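Local coordinates for flagellar biosynthetic protein flhB (Aquifex aeolicus, PDB 3B1S) that is probably required to build the rod of the flagellar basal body and to export flagellar proteins, here represented by its C-terminal domain, at residues Ala17-Lys23 with Val57-Ile63. Numbering follows the deposited sequence.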
# COMPACT_ATOMS: atom_id res chain seq x y z
N ALA D 17 14.26 -1.27 -3.37
CA ALA D 17 13.31 -0.29 -2.91
C ALA D 17 11.97 -0.96 -2.54
O ALA D 17 11.78 -2.15 -2.80
CB ALA D 17 13.13 0.81 -3.97
N PRO D 18 11.06 -0.21 -1.88
CA PRO D 18 9.69 -0.66 -1.59
C PRO D 18 8.76 -0.89 -2.83
O PRO D 18 8.58 -0.01 -3.66
CB PRO D 18 9.15 0.47 -0.72
CG PRO D 18 10.39 1.07 -0.09
CD PRO D 18 11.39 1.03 -1.13
N VAL D 19 8.20 -2.10 -2.90
CA VAL D 19 7.19 -2.51 -3.86
C VAL D 19 5.81 -2.09 -3.35
O VAL D 19 5.44 -2.40 -2.23
CB VAL D 19 7.18 -4.07 -3.99
CG1 VAL D 19 6.34 -4.53 -5.17
CG2 VAL D 19 8.57 -4.62 -4.13
N VAL D 20 5.01 -1.42 -4.18
CA VAL D 20 3.63 -1.13 -3.81
C VAL D 20 2.79 -2.38 -3.97
O VAL D 20 2.55 -2.80 -5.08
CB VAL D 20 3.01 -0.09 -4.74
CG1 VAL D 20 1.68 0.38 -4.20
CG2 VAL D 20 3.97 1.08 -4.97
N VAL D 21 2.34 -2.99 -2.88
CA VAL D 21 1.54 -4.20 -3.05
C VAL D 21 0.03 -3.96 -3.13
O VAL D 21 -0.71 -4.82 -3.56
CB VAL D 21 1.89 -5.33 -2.04
CG1 VAL D 21 3.33 -5.24 -1.64
CG2 VAL D 21 0.98 -5.32 -0.82
N ALA D 22 -0.40 -2.78 -2.71
CA ALA D 22 -1.80 -2.38 -2.78
C ALA D 22 -1.87 -0.86 -2.71
O ALA D 22 -1.00 -0.24 -2.12
CB ALA D 22 -2.52 -2.98 -1.64
N LYS D 23 -2.88 -0.27 -3.37
CA LYS D 23 -3.29 1.11 -3.09
C LYS D 23 -4.84 1.16 -3.00
O LYS D 23 -5.49 0.29 -3.57
CB LYS D 23 -2.69 2.09 -4.11
CG LYS D 23 -3.27 2.04 -5.52
CD LYS D 23 -2.72 3.18 -6.37
CE LYS D 23 -3.05 3.01 -7.86
NZ LYS D 23 -2.60 4.19 -8.67
N VAL D 57 2.37 5.97 -8.27
CA VAL D 57 2.79 4.61 -8.47
C VAL D 57 1.72 3.61 -8.74
O VAL D 57 0.56 3.95 -8.80
CB VAL D 57 3.61 4.14 -7.30
CG1 VAL D 57 4.97 4.77 -7.34
CG2 VAL D 57 2.92 4.50 -6.03
N GLU D 58 2.12 2.36 -8.91
CA GLU D 58 1.18 1.35 -9.27
C GLU D 58 1.51 0.01 -8.63
O GLU D 58 2.65 -0.25 -8.25
CB GLU D 58 1.11 1.23 -10.79
CG GLU D 58 2.34 0.59 -11.44
CD GLU D 58 2.25 0.56 -12.96
OE1 GLU D 58 1.95 1.62 -13.56
OE2 GLU D 58 2.47 -0.53 -13.56
N VAL D 59 0.49 -0.83 -8.56
CA VAL D 59 0.59 -2.11 -7.88
C VAL D 59 1.54 -3.12 -8.51
O VAL D 59 1.35 -3.55 -9.65
CB VAL D 59 -0.79 -2.72 -7.73
CG1 VAL D 59 -0.72 -4.04 -6.95
CG2 VAL D 59 -1.72 -1.71 -7.05
N GLY D 60 2.54 -3.51 -7.74
CA GLY D 60 3.53 -4.49 -8.15
C GLY D 60 4.84 -3.85 -8.58
O GLY D 60 5.83 -4.54 -8.73
N LYS D 61 4.85 -2.55 -8.76
CA LYS D 61 6.06 -1.89 -9.18
C LYS D 61 6.75 -0.96 -8.15
O LYS D 61 6.16 0.01 -7.66
CB LYS D 61 5.83 -1.21 -10.53
CG LYS D 61 5.54 -2.24 -11.62
CD LYS D 61 5.23 -1.61 -12.98
CE LYS D 61 4.83 -2.69 -13.99
NZ LYS D 61 5.03 -2.21 -15.39
N GLU D 62 8.05 -1.16 -7.98
CA GLU D 62 8.86 -0.47 -7.00
C GLU D 62 8.74 1.00 -7.16
O GLU D 62 8.60 1.51 -8.24
CB GLU D 62 10.33 -0.77 -7.22
CG GLU D 62 10.79 -2.09 -6.77
CD GLU D 62 12.25 -2.23 -6.93
OE1 GLU D 62 12.80 -3.29 -6.60
OE2 GLU D 62 12.87 -1.28 -7.40
N ILE D 63 8.76 1.69 -6.04
CA ILE D 63 8.54 3.12 -6.02
C ILE D 63 9.64 3.79 -6.82
O ILE D 63 10.69 3.19 -7.09
CB ILE D 63 8.48 3.67 -4.57
CG1 ILE D 63 9.79 3.41 -3.82
CG2 ILE D 63 7.38 2.98 -3.82
CD1 ILE D 63 9.98 4.22 -2.56
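Val20 O accepts a hydrogen bond from Gly60 N (2.8 Å), and Pro18 O accepts one from Ile63 N (2.9 Å). Two CA-H...O contacts add to them, from Val59 CA to Val20 O and from Glu62 CA to Pro18 O. The third bond across the contact comes from a side chain. Lys23 NZ reaches Val57 O at 3.2 Å, and its chain, extended beyond CG, spans the distance. The nitrogen sits nearly in line with the C=O of Val57 (C=O...N angle 167°). The same ammonium group also donates a hydrogen bond to Tyr54 O. With an alanine here, the carbonyls of Val57 and Tyr54 would probably lose the donor they share, and the start of the 57-63 loop would be less firmly held to the strand.

In this C-terminal domain of FlhB, strand 19-25 pairs antiparallel with strand 4-9. The loop leading to helix 68-84 runs along the other edge of strand 19-25, where Pro18 O and Val20 O point to it. Residues Glu58 to Lys61 form a type II beta turn, closed by Lys61 N to Glu58 O. Gly60 has a positive phi of 101°, where a side chain would press on the preceding carbonyl. Lys61 NZ and Glu58 OE2 form a salt bridge across the turn.

Apolar contacts fill the inner side. Val20 CG2 meets Val57 CG2 at 3.7 Å and also touches Ile63 CG2. Ile63 CD1 lies against Pro18 CD at 3.8 Å, and both residues pack on Val71 of helix 68-84.

At the exposed turn, Val59 CG1 lies against the carbonyl oxygen Val21 O at 3.5 Å. Val59 also packs on an apolar side chain of the other protein chain.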